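Local coordinates for protein lipase aflb (Neosartorya fumigata, PDB 6IDY) that probably hydrolyses the ester bonds of lipids, as a calcium-binding fungal lipase of the alpha/beta-hydrolase fold, at residues Ser18-Ala23 with Ser38-Glu43; Asp68-Ile73 with Val91-Ala96; Asp76-Phe81 with Ser315-Ile320; Lys83-Ile88 with Gly413-Ala418; Gly363-Pro368 with Leu409-Leu414. All coordinates share one frame; numbering follows the deposited sequence.

Contact 1: residues Ser18-Ala23 with Ser38-Glu43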
# COMPACT_ATOMS: atom_id res chain seq x y z
N SER A 18 -1.95 -14.74 18.58
CA SER A 18 -1.03 -14.50 19.69
C SER A 18 -0.68 -13.02 19.86
O SER A 18 -0.70 -12.52 20.98
CB SER A 18 0.23 -15.35 19.56
OG SER A 18 1.14 -14.84 18.60
N ILE A 19 -0.40 -12.31 18.74
CA ILE A 19 -0.09 -10.87 18.77
C ILE A 19 -1.27 -10.08 19.34
O ILE A 19 -1.09 -9.29 20.27
CB ILE A 19 0.37 -10.33 17.38
CG1 ILE A 19 1.71 -10.95 16.96
CG2 ILE A 19 0.45 -8.80 17.39
CD1 ILE A 19 1.95 -10.92 15.47
N LEU A 20 -2.48 -10.34 18.83
CA LEU A 20 -3.69 -9.65 19.28
C LEU A 20 -4.09 -10.00 20.72
O LEU A 20 -4.58 -9.12 21.43
CB LEU A 20 -4.85 -9.82 18.29
CG LEU A 20 -4.63 -9.14 16.93
CD1 LEU A 20 -5.46 -9.79 15.85
CD2 LEU A 20 -4.88 -7.64 17.00
N SER A 21 -3.85 -11.26 21.16
CA SER A 21 -4.16 -11.69 22.54
C SER A 21 -3.20 -11.01 23.52
O SER A 21 -3.64 -10.58 24.59
CB SER A 21 -4.05 -13.21 22.68
OG SER A 21 -4.95 -13.84 21.79
N SER A 22 -1.92 -10.88 23.14
CA SER A 22 -0.88 -10.20 23.92
C SER A 22 -1.22 -8.71 24.04
O SER A 22 -1.12 -8.16 25.13
CB SER A 22 0.49 -10.37 23.27
OG SER A 22 0.84 -11.74 23.20
N ALA A 23 -1.65 -8.09 22.91
CA ALA A 23 -2.04 -6.67 22.85
C ALA A 23 -3.26 -6.38 23.73
O ALA A 23 -3.30 -5.32 24.37
CB ALA A 23 -2.32 -6.27 21.41
N SER A 38 -8.89 -8.02 21.61
CA SER A 38 -9.49 -9.16 22.31
C SER A 38 -10.64 -9.74 21.48
O SER A 38 -10.64 -10.95 21.23
CB SER A 38 -10.00 -8.74 23.69
OG SER A 38 -10.50 -9.85 24.41
N LEU A 39 -11.57 -8.87 21.01
CA LEU A 39 -12.72 -9.24 20.18
C LEU A 39 -12.28 -9.96 18.90
O LEU A 39 -12.85 -10.99 18.56
CB LEU A 39 -13.57 -8.00 19.83
CG LEU A 39 -14.88 -8.25 19.08
CD1 LEU A 39 -16.05 -7.62 19.81
CD2 LEU A 39 -14.80 -7.74 17.64
N ILE A 40 -11.24 -9.43 18.23
CA ILE A 40 -10.70 -10.00 17.00
C ILE A 40 -10.03 -11.35 17.26
O ILE A 40 -10.32 -12.31 16.55
CB ILE A 40 -9.80 -8.98 16.23
CG1 ILE A 40 -10.66 -7.84 15.66
CG2 ILE A 40 -8.99 -9.66 15.11
CD1 ILE A 40 -9.90 -6.69 15.09
N ALA A 41 -9.16 -11.44 18.30
CA ALA A 41 -8.47 -12.68 18.67
C ALA A 41 -9.47 -13.80 19.01
O ALA A 41 -9.28 -14.93 18.57
CB ALA A 41 -7.53 -12.45 19.84
N SER A 42 -10.56 -13.46 19.73
CA SER A 42 -11.60 -14.43 20.09
C SER A 42 -12.47 -14.80 18.89
O SER A 42 -12.85 -15.96 18.76
CB SER A 42 -12.44 -13.94 21.27
OG SER A 42 -13.21 -12.80 20.94
N GLU A 43 -12.76 -13.83 18.00
CA GLU A 43 -13.55 -14.07 16.79
C GLU A 43 -12.80 -14.95 15.78
O GLU A 43 -13.44 -15.78 15.13
CB GLU A 43 -14.03 -12.75 16.15
CG GLU A 43 -15.03 -12.89 15.01
CD GLU A 43 -16.24 -13.76 15.24
OE1 GLU A 43 -16.94 -13.56 16.26
OE2 GLU A 43 -16.50 -14.64 14.39
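Helices 16-24 and 31-47 run in nearly opposite senses, at 143° between the directions of their local axes, and the local axes of 18-23 and 38-43 approach to 8.3 Å where L20 faces A41. The firm part of this interface is small and apolar. L20 sets its CG anti to its own carbonyl carbon (chi1 -67°) and carries CD1 across to the branch methyl of I40, with L20 CD1 lying 3.6 Å from I40 CG2 as the two side chains cross obliquely. Because A41 has nothing beyond its beta carbon, the backbones can close in at this point: L20 CB stands 4.1 Å from A41 CB, and the two CA atoms, L20 CA and A41 CA, are 5.7 Å apart. The serine side is looser and partly exposed. S21 brings its OG to 3.5 Å from A41 CB, but this is a packing contact, since the hydroxyl is hydrogen-bonded to the carbonyl O of V17 in its own helix. S38, also partly exposed, points its CB away from the partner helix, and no hydrogen bond joins the two segments, so the pair is held by packing alone. On the inner side, the helical hairpin rests on two further helices: I19 and A23 touch helix 414-424, while I40 reaches both L416 of that helix and T85 and L89 of helix 81-90.

Contact 2: residues Asp68-Ile73 with Val91-Ala96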
# COMPACT_ATOMS: atom_id res chain seq x y z
N ASP A 68 -22.42 -5.84 0.17
CA ASP A 68 -23.56 -5.55 1.05
C ASP A 68 -23.08 -5.46 2.51
O ASP A 68 -23.51 -4.57 3.23
CB ASP A 68 -24.67 -6.62 0.90
CG ASP A 68 -25.47 -6.57 -0.39
OD1 ASP A 68 -25.34 -5.58 -1.14
OD2 ASP A 68 -26.22 -7.52 -0.66
N LYS A 69 -22.14 -6.35 2.90
CA LYS A 69 -21.54 -6.34 4.24
C LYS A 69 -20.70 -5.07 4.43
O LYS A 69 -20.78 -4.46 5.50
CB LYS A 69 -20.66 -7.57 4.46
CG LYS A 69 -21.45 -8.86 4.59
CD LYS A 69 -20.52 -10.05 4.73
CE LYS A 69 -21.28 -11.35 4.78
NZ LYS A 69 -22.04 -11.48 6.04
N ILE A 70 -19.90 -4.67 3.42
CA ILE A 70 -19.07 -3.45 3.47
C ILE A 70 -19.99 -2.21 3.61
O ILE A 70 -19.75 -1.38 4.48
CB ILE A 70 -18.08 -3.35 2.28
CG1 ILE A 70 -17.05 -4.52 2.31
CG2 ILE A 70 -17.36 -1.98 2.26
CD1 ILE A 70 -16.20 -4.71 1.04
N GLN A 71 -21.07 -2.15 2.80
CA GLN A 71 -22.05 -1.05 2.83
C GLN A 71 -22.81 -0.97 4.16
O GLN A 71 -23.20 0.13 4.58
CB GLN A 71 -23.00 -1.14 1.62
CG GLN A 71 -22.26 -0.81 0.32
CD GLN A 71 -23.15 -0.53 -0.85
OE1 GLN A 71 -23.48 0.63 -1.15
NE2 GLN A 71 -23.54 -1.58 -1.56
N SER A 72 -22.94 -2.11 4.87
CA SER A 72 -23.54 -2.20 6.20
C SER A 72 -22.62 -1.50 7.22
O SER A 72 -23.12 -0.85 8.15
CB SER A 72 -23.75 -3.66 6.59
OG SER A 72 -24.24 -3.77 7.92
N ILE A 73 -21.29 -1.62 7.04
CA ILE A 73 -20.28 -0.98 7.90
C ILE A 73 -20.34 0.54 7.68
O ILE A 73 -20.20 1.30 8.64
CB ILE A 73 -18.85 -1.56 7.65
CG1 ILE A 73 -18.79 -3.08 7.94
CG2 ILE A 73 -17.77 -0.80 8.44
CD1 ILE A 73 -17.52 -3.81 7.42
N VAL A 91 -19.54 -8.31 10.95
CA VAL A 91 -20.40 -8.61 9.80
C VAL A 91 -20.08 -9.98 9.17
O VAL A 91 -20.78 -10.40 8.25
CB VAL A 91 -20.43 -7.47 8.74
CG1 VAL A 91 -20.87 -6.14 9.35
CG2 VAL A 91 -19.10 -7.33 8.01
N GLY A 92 -19.03 -10.63 9.65
CA GLY A 92 -18.58 -11.93 9.18
C GLY A 92 -18.08 -11.93 7.75
O GLY A 92 -18.33 -12.88 7.00
N LEU A 93 -17.36 -10.88 7.36
CA LEU A 93 -16.82 -10.74 6.00
C LEU A 93 -15.67 -11.72 5.70
O LEU A 93 -15.54 -12.17 4.56
CB LEU A 93 -16.38 -9.28 5.75
CG LEU A 93 -16.05 -8.87 4.30
CD1 LEU A 93 -17.28 -8.85 3.44
CD2 LEU A 93 -15.44 -7.51 4.26
N ILE A 94 -14.86 -12.06 6.72
CA ILE A 94 -13.70 -12.92 6.51
C ILE A 94 -14.01 -14.38 6.85
O ILE A 94 -14.26 -14.69 8.02
CB ILE A 94 -12.40 -12.41 7.19
CG1 ILE A 94 -12.28 -10.85 7.19
CG2 ILE A 94 -11.15 -13.07 6.58
CD1 ILE A 94 -12.35 -10.07 5.78
N PRO A 95 -14.00 -15.28 5.84
CA PRO A 95 -14.24 -16.70 6.15
C PRO A 95 -13.02 -17.34 6.81
O PRO A 95 -11.92 -16.79 6.74
CB PRO A 95 -14.57 -17.33 4.79
CG PRO A 95 -14.09 -16.38 3.78
CD PRO A 95 -13.71 -15.08 4.41
N ALA A 96 -13.25 -18.49 7.46
CA ALA A 96 -12.26 -19.27 8.21
C ALA A 96 -10.99 -19.60 7.44
O ALA A 96 -9.91 -19.45 8.01
CB ALA A 96 -12.90 -20.54 8.75
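K69 leaves its helix with CG anti to the carbonyl carbon (chi1 -71°), runs straight through its middle torsions and bends only at the last one (chi4 -69°), which swings NZ onto the carbonyl of V91. K69 NZ donates to V91 O at 2.8 Å, and the ammonium sits nearly on the C=O axis, at an angle of 172°. The same nitrogen is also hydrogen-bonded to the carbonyl O of K58, so one charge serves two backbone oxygens. V91 O lies at the C-terminal end of helix 81-90, where a positive group would probably be welcomed by the helix dipole. Below this polar tip the lysine methylenes do apolar work. L93, with CG anti to its backbone N, slides past them in the opposite sense, leaving L93 CD1 3.7 Å from K69 CD; its other methyl, L93 CD2, meets I70 CG1 at 3.9 Å. V91 holds CG2 in the crowded position between its backbone N and carbonyl carbon, and that methyl fits between two neighbours: V91 CG2 is 3.9 Å from K69 CB and equally far from I73 CD1. G92, with positive phi and two backbone bonds back into the last turn, makes a Schellman motif, here gripped by a lysine from helix 63-73, and the contact of L93 with I88 is the apolar partner that commonly goes with it.

Contact 3: residues Asp76-Phe81 with Ser315-Ile320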
# COMPACT_ATOMS: atom_id res chain seq x y z
N ASP A 76 -23.59 4.21 8.86
CA ASP A 76 -23.56 5.39 9.73
C ASP A 76 -22.48 6.38 9.30
O ASP A 76 -22.20 7.34 10.01
CB ASP A 76 -23.38 4.98 11.20
CG ASP A 76 -24.53 4.16 11.76
OD1 ASP A 76 -25.69 4.64 11.69
OD2 ASP A 76 -24.28 3.05 12.26
N GLY A 77 -21.94 6.16 8.10
CA GLY A 77 -20.92 6.99 7.49
C GLY A 77 -19.63 6.25 7.31
O GLY A 77 -19.51 5.08 7.71
N THR A 78 -18.64 6.90 6.69
CA THR A 78 -17.32 6.30 6.48
C THR A 78 -16.67 6.10 7.87
O THR A 78 -16.51 7.07 8.61
CB THR A 78 -16.49 7.14 5.51
OG1 THR A 78 -17.18 7.22 4.27
CG2 THR A 78 -15.11 6.55 5.28
N PRO A 79 -16.36 4.84 8.27
CA PRO A 79 -15.75 4.62 9.59
C PRO A 79 -14.27 5.04 9.61
O PRO A 79 -13.74 5.46 8.58
CB PRO A 79 -15.88 3.11 9.77
CG PRO A 79 -15.73 2.57 8.36
CD PRO A 79 -16.47 3.57 7.51
N ASP A 80 -13.61 4.91 10.77
CA ASP A 80 -12.17 5.15 10.84
C ASP A 80 -11.50 3.76 10.80
O ASP A 80 -12.21 2.77 10.64
CB ASP A 80 -11.77 5.98 12.07
CG ASP A 80 -12.10 5.42 13.44
OD1 ASP A 80 -12.62 4.28 13.52
OD2 ASP A 80 -11.82 6.11 14.45
N PHE A 81 -10.16 3.69 10.92
CA PHE A 81 -9.43 2.43 10.87
C PHE A 81 -9.90 1.40 11.90
O PHE A 81 -10.17 0.26 11.53
CB PHE A 81 -7.90 2.65 10.98
CG PHE A 81 -7.08 1.39 11.19
CD1 PHE A 81 -6.98 0.44 10.19
CD2 PHE A 81 -6.40 1.18 12.38
CE1 PHE A 81 -6.21 -0.72 10.38
CE2 PHE A 81 -5.62 0.03 12.57
CZ PHE A 81 -5.54 -0.91 11.57
N SER A 315 -10.29 6.85 -3.69
CA SER A 315 -11.73 6.81 -3.43
C SER A 315 -12.19 7.73 -2.30
O SER A 315 -11.51 7.85 -1.28
CB SER A 315 -12.13 5.37 -3.10
OG SER A 315 -13.49 5.22 -2.74
N THR A 316 -13.40 8.29 -2.44
CA THR A 316 -14.08 9.11 -1.42
C THR A 316 -14.28 8.28 -0.13
O THR A 316 -14.17 8.82 0.97
CB THR A 316 -15.44 9.59 -1.98
OG1 THR A 316 -15.21 10.55 -3.00
CG2 THR A 316 -16.36 10.22 -0.90
N PHE A 317 -14.55 6.98 -0.30
CA PHE A 317 -14.86 6.06 0.80
C PHE A 317 -13.62 5.51 1.51
O PHE A 317 -13.72 4.53 2.26
CB PHE A 317 -15.81 4.95 0.32
CG PHE A 317 -17.10 5.54 -0.19
CD1 PHE A 317 -18.05 6.05 0.69
CD2 PHE A 317 -17.35 5.65 -1.56
CE1 PHE A 317 -19.22 6.64 0.23
CE2 PHE A 317 -18.53 6.23 -2.03
CZ PHE A 317 -19.46 6.73 -1.13
N ASP A 318 -12.47 6.19 1.34
CA ASP A 318 -11.22 5.85 2.02
C ASP A 318 -11.43 6.15 3.53
O ASP A 318 -11.67 7.30 3.89
CB ASP A 318 -10.07 6.70 1.45
CG ASP A 318 -8.69 6.22 1.84
OD1 ASP A 318 -8.46 5.99 3.05
OD2 ASP A 318 -7.84 6.11 0.95
N GLU A 319 -11.36 5.12 4.37
CA GLU A 319 -11.57 5.22 5.82
C GLU A 319 -10.30 5.57 6.61
O GLU A 319 -10.35 5.74 7.83
CB GLU A 319 -12.23 3.91 6.35
CG GLU A 319 -11.26 2.76 6.62
CD GLU A 319 -10.71 1.97 5.44
OE1 GLU A 319 -10.88 2.38 4.27
OE2 GLU A 319 -10.09 0.91 5.71
N ILE A 320 -9.16 5.67 5.92
CA ILE A 320 -7.85 5.93 6.51
C ILE A 320 -7.37 7.34 6.21
O ILE A 320 -6.88 8.03 7.11
CB ILE A 320 -6.80 4.89 5.98
CG1 ILE A 320 -7.25 3.41 6.16
CG2 ILE A 320 -5.41 5.14 6.58
CD1 ILE A 320 -7.46 2.89 7.51
O HOH W 1 -8.56 6.22 10.44
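Two phenyl rings mark the ends of this contact, and neither is stacked on the other segment. The F317 ring receives T78 at its edge, near the ring plane, with T78 OG1 3.9 Å from F317 CD1. The F81 ring is met obliquely by the terminal methyl of I320, which comes closest at the root of the side chain: I320 CD1 lies 3.5 Å from F81 CB. W275 adds an edge-to-face partner for the F81 ring. Between the rings the loops are packed tightly. P79 O is only 3.1 Å from E319 CB, while T78 CG2 rests 3.8 Å from E319 CA. The carbonyl of E319 accepts a CA-H contact from D80, and a water bridges the segments by accepting from F81 N at 3.0 Å and donating to E319 O at 3.2 Å. D80 itself caps helix 81-90 through OD1 and the K83 backbone N. In the partner loop D318 forms an Asx turn, its OD1 taking the N-H of I320 and also that of V321; E319 OE1 binds the H361 backbone N. D318, in the loop after strand 310-314 and bonded through OD2 to H361 ND1, is consistent with the acid of an alpha/beta-hydrolase catalytic triad.

Contact 4: residues Lys83-Ile88 with Gly413-Ala418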
# COMPACT_ATOMS: atom_id res chain seq x y z
N LYS A 83 -12.79 1.27 13.71
CA LYS A 83 -14.18 0.85 13.49
C LYS A 83 -14.27 -0.12 12.32
O LYS A 83 -14.90 -1.17 12.46
CB LYS A 83 -15.14 2.04 13.29
CG LYS A 83 -16.61 1.60 13.21
CD LYS A 83 -17.57 2.76 13.05
CE LYS A 83 -18.98 2.27 12.86
NZ LYS A 83 -19.94 3.39 12.66
N MET A 84 -13.60 0.20 11.20
CA MET A 84 -13.57 -0.66 10.02
C MET A 84 -13.04 -2.06 10.39
O MET A 84 -13.71 -3.05 10.09
CB MET A 84 -12.72 -0.02 8.90
CG MET A 84 -12.81 -0.75 7.57
SD MET A 84 -14.41 -0.58 6.77
CE MET A 84 -14.41 -1.98 5.71
N THR A 85 -11.90 -2.13 11.08
CA THR A 85 -11.24 -3.39 11.50
C THR A 85 -12.14 -4.23 12.41
O THR A 85 -12.23 -5.44 12.20
CB THR A 85 -9.85 -3.12 12.11
OG1 THR A 85 -9.14 -2.24 11.24
CG2 THR A 85 -9.04 -4.40 12.29
N ARG A 86 -12.82 -3.59 13.38
CA ARG A 86 -13.73 -4.27 14.30
C ARG A 86 -14.96 -4.82 13.56
O ARG A 86 -15.33 -5.97 13.78
CB ARG A 86 -14.16 -3.31 15.42
CG ARG A 86 -15.05 -3.95 16.50
CD ARG A 86 -16.08 -2.98 17.04
NE ARG A 86 -15.66 -2.36 18.29
CZ ARG A 86 -15.12 -1.14 18.38
NH1 ARG A 86 -14.92 -0.41 17.29
NH2 ARG A 86 -14.76 -0.66 19.56
N GLU A 87 -15.59 -4.00 12.70
CA GLU A 87 -16.82 -4.36 11.97
C GLU A 87 -16.62 -5.42 10.89
O GLU A 87 -17.57 -6.15 10.60
CB GLU A 87 -17.51 -3.11 11.40
CG GLU A 87 -18.10 -2.18 12.45
CD GLU A 87 -19.05 -2.82 13.45
OE1 GLU A 87 -19.98 -3.54 13.01
OE2 GLU A 87 -18.86 -2.61 14.67
N ILE A 88 -15.40 -5.52 10.32
CA ILE A 88 -14.98 -6.51 9.32
C ILE A 88 -15.31 -7.94 9.83
O ILE A 88 -15.85 -8.75 9.09
CB ILE A 88 -13.47 -6.28 9.00
CG1 ILE A 88 -13.26 -5.17 7.93
CG2 ILE A 88 -12.69 -7.55 8.65
CD1 ILE A 88 -13.70 -5.45 6.52
N GLY A 413 -9.33 -8.39 4.76
CA GLY A 413 -8.72 -9.07 5.90
C GLY A 413 -7.36 -8.53 6.31
O GLY A 413 -6.91 -8.81 7.42
N LEU A 414 -6.69 -7.75 5.42
CA LEU A 414 -5.39 -7.12 5.67
C LEU A 414 -5.39 -6.16 6.86
O LEU A 414 -4.35 -5.96 7.49
CB LEU A 414 -4.90 -6.35 4.43
CG LEU A 414 -4.64 -7.14 3.16
CD1 LEU A 414 -4.32 -6.18 2.01
CD2 LEU A 414 -3.55 -8.19 3.36
N LEU A 415 -6.56 -5.56 7.15
CA LEU A 415 -6.75 -4.63 8.26
C LEU A 415 -6.47 -5.31 9.59
O LEU A 415 -6.02 -4.65 10.53
CB LEU A 415 -8.18 -4.06 8.26
CG LEU A 415 -8.52 -3.13 7.10
CD1 LEU A 415 -9.98 -2.81 7.10
CD2 LEU A 415 -7.70 -1.85 7.14
N LEU A 416 -6.71 -6.63 9.66
CA LEU A 416 -6.46 -7.44 10.86
C LEU A 416 -4.97 -7.57 11.11
O LEU A 416 -4.53 -7.50 12.26
CB LEU A 416 -7.13 -8.82 10.74
CG LEU A 416 -8.64 -8.83 10.41
CD1 LEU A 416 -9.10 -10.23 10.07
CD2 LEU A 416 -9.47 -8.26 11.57
N ILE A 417 -4.18 -7.72 10.04
CA ILE A 417 -2.72 -7.77 10.13
C ILE A 417 -2.19 -6.38 10.51
O ILE A 417 -1.36 -6.25 11.42
CB ILE A 417 -2.08 -8.32 8.82
CG1 ILE A 417 -2.43 -9.80 8.63
CG2 ILE A 417 -0.56 -8.09 8.82
CD1 ILE A 417 -2.13 -10.34 7.24
N ALA A 418 -2.72 -5.33 9.83
CA ALA A 418 -2.33 -3.94 10.09
C ALA A 418 -2.52 -3.58 11.57
O ALA A 418 -1.61 -2.99 12.16
CB ALA A 418 -3.10 -2.99 9.18
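L415 carries most of this crossing, in which helix 81-90 and helix 414-424 meet at 124° with local axes 9.4 Å apart. Its beta carbon comes first: L415 CB lies 3.6 Å from T85 OG1. The CG that follows is anti to the carbonyl carbon (chi1 -68°), which directs the branch toward the partner helix. One methyl at its tip, CD1, fits between two side chains that each cross the leucine at about a right angle, with L415 CD1 3.5 Å from M84 CG and 4.1 Å from I88 CG1. The other methyl, CD2, turns to the ring of F81 at the start of helix 81-90. T85 answers with its methyl, placed anti to the backbone N, so that T85 CG2 lies 3.5 Å from L415 O; the same methyl also meets L416, with T85 CG2 4.0 Å from L416 CD2. I40 of helix 31-47 closes over T85 and L416 alike. Every touching residue is buried, and no hydrogen bond crosses between the segments. The T85 hydroxyl is bonded to the F81 carbonyl in its own helix, which implies a junction held by van der Waals packing, largely of methyl and methylene groups, with the threonine hydroxyl and a leucine carbonyl packed against carbon.

Contact 5: residues Gly363-Pro368 with Leu409-Leu414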
# COMPACT_ATOMS: atom_id res chain seq x y z
N GLY A 363 -9.72 -1.34 -0.50
CA GLY A 363 -10.64 -1.69 -1.58
C GLY A 363 -10.25 -1.23 -2.97
O GLY A 363 -10.63 -1.88 -3.94
N VAL A 364 -9.48 -0.13 -3.08
CA VAL A 364 -9.03 0.36 -4.39
C VAL A 364 -8.12 -0.70 -5.07
O VAL A 364 -8.10 -0.79 -6.30
CB VAL A 364 -8.42 1.80 -4.34
CG1 VAL A 364 -8.14 2.34 -5.75
CG2 VAL A 364 -9.35 2.76 -3.60
N LEU A 365 -7.45 -1.57 -4.27
CA LEU A 365 -6.61 -2.67 -4.78
C LEU A 365 -7.40 -3.69 -5.62
O LEU A 365 -6.82 -4.37 -6.47
CB LEU A 365 -5.87 -3.39 -3.64
CG LEU A 365 -4.81 -2.58 -2.88
CD1 LEU A 365 -4.48 -3.24 -1.55
CD2 LEU A 365 -3.55 -2.38 -3.73
N TYR A 366 -8.72 -3.81 -5.37
CA TYR A 366 -9.56 -4.72 -6.13
C TYR A 366 -10.59 -3.97 -7.00
O TYR A 366 -11.55 -4.57 -7.48
CB TYR A 366 -10.21 -5.81 -5.25
CG TYR A 366 -11.03 -5.33 -4.06
CD1 TYR A 366 -12.26 -4.69 -4.25
CD2 TYR A 366 -10.63 -5.59 -2.76
CE1 TYR A 366 -13.03 -4.27 -3.17
CE2 TYR A 366 -11.40 -5.19 -1.67
CZ TYR A 366 -12.61 -4.54 -1.88
OH TYR A 366 -13.35 -4.11 -0.81
N ASN A 367 -10.39 -2.65 -7.20
CA ASN A 367 -11.30 -1.84 -8.01
C ASN A 367 -11.07 -2.07 -9.53
O ASN A 367 -9.92 -2.02 -9.97
CB ASN A 367 -11.22 -0.36 -7.64
CG ASN A 367 -12.18 0.48 -8.42
OD1 ASN A 367 -11.88 0.93 -9.52
ND2 ASN A 367 -13.37 0.68 -7.88
N PRO A 368 -12.14 -2.31 -10.33
CA PRO A 368 -11.93 -2.57 -11.77
C PRO A 368 -11.34 -1.41 -12.56
O PRO A 368 -10.56 -1.66 -13.48
CB PRO A 368 -13.33 -2.95 -12.28
CG PRO A 368 -14.26 -2.43 -11.27
CD PRO A 368 -13.57 -2.43 -9.96
N LEU A 409 -12.32 -10.42 -0.23
CA LEU A 409 -12.32 -10.77 1.20
C LEU A 409 -10.94 -10.73 1.83
O LEU A 409 -10.78 -10.16 2.90
CB LEU A 409 -13.01 -12.12 1.46
CG LEU A 409 -14.41 -12.33 0.85
CD1 LEU A 409 -14.92 -13.75 1.11
CD2 LEU A 409 -15.42 -11.30 1.34
N GLY A 410 -9.96 -11.31 1.14
CA GLY A 410 -8.57 -11.35 1.59
C GLY A 410 -7.95 -9.98 1.71
O GLY A 410 -7.24 -9.71 2.69
N THR A 411 -8.22 -9.08 0.73
CA THR A 411 -7.74 -7.69 0.74
C THR A 411 -8.31 -6.94 1.95
O THR A 411 -7.60 -6.19 2.60
CB THR A 411 -8.06 -7.00 -0.59
OG1 THR A 411 -7.43 -7.72 -1.65
CG2 THR A 411 -7.63 -5.54 -0.63
N GLU A 412 -9.59 -7.17 2.27
CA GLU A 412 -10.25 -6.57 3.42
C GLU A 412 -9.67 -7.10 4.74
O GLU A 412 -9.48 -6.32 5.68
CB GLU A 412 -11.78 -6.80 3.36
CG GLU A 412 -12.49 -5.86 2.39
CD GLU A 412 -12.21 -4.38 2.59
OE1 GLU A 412 -12.03 -3.96 3.76
OE2 GLU A 412 -12.16 -3.63 1.59
N GLY A 413 -9.33 -8.39 4.76
CA GLY A 413 -8.72 -9.07 5.90
C GLY A 413 -7.36 -8.53 6.31
O GLY A 413 -6.91 -8.81 7.42
N LEU A 414 -6.69 -7.75 5.42
CA LEU A 414 -5.39 -7.12 5.67
C LEU A 414 -5.39 -6.16 6.86
O LEU A 414 -4.35 -5.96 7.49
CB LEU A 414 -4.90 -6.35 4.43
CG LEU A 414 -4.64 -7.14 3.16
CD1 LEU A 414 -4.32 -6.18 2.01
CD2 LEU A 414 -3.55 -8.19 3.36
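A short 3-10 segment at 363-365, held by two successive bonds, Y366 N to G363 O and N367 N to V364 O, sets Y366 facing helix 405-412 before N367 caps the start of helix 368-379. The segment follows H361 closely, which places it in what is probably the histidine-bearing loop of the alpha/beta-hydrolase fold. Y366 holds its CG in the crowded position between backbone N and carbonyl carbon (chi1 56°), so the ring folds back over its own turn: G363 O lies 3.2 Å above one face of the Y366 ring, offset toward the rim. T411 comes to the ring edge instead, its beta carbon in the ring plane, with T411 CB 3.6 Å from Y366 CD2. The threonine methyl also touches L365, where T411 CG2 and L365 CD1 are 4.0 Å apart, while its hydroxyl bonds to D407 O in its own helix and to N180 ND2. E412 bends at chi2 and swings its carboxylate to the tyrosine tip, the carboxylate plane standing 72° from that of the ring. T360 OG1 is a second hydrogen-bonding partner of OE2, whereas OE1 lies close to the carboxylate of E362; that pairing of like charges may raise the pKa of one of the two acids. The direct bond runs from Y366 OH to E412 OE2 at 2.7 Å and uses the anti lone pair of that oxygen.

Contact 4 is the hub of the set: its centre lies 11 to 12 Å from those of contacts 1, 2, 3 and 5, and it touches all four. Toward the periphery, I40 CD1 of contact 1 packs 3.7 Å from T85 CG2; inward, I88 CD1 meets E412 OE1 of contact 5 at 3.6 Å. Contacts 2 and 3 alternate with contact 4 along the chain, whereas contact 1 precedes them all. Contact 3 holds the acid bonded to the probable catalytic histidine H361, and contact 5 begins two residues after that histidine; the two touch where S315 CB lies 3.8 Å from V364 CG2. The calcium site includes A377, on the helix that begins at P368 of contact 5.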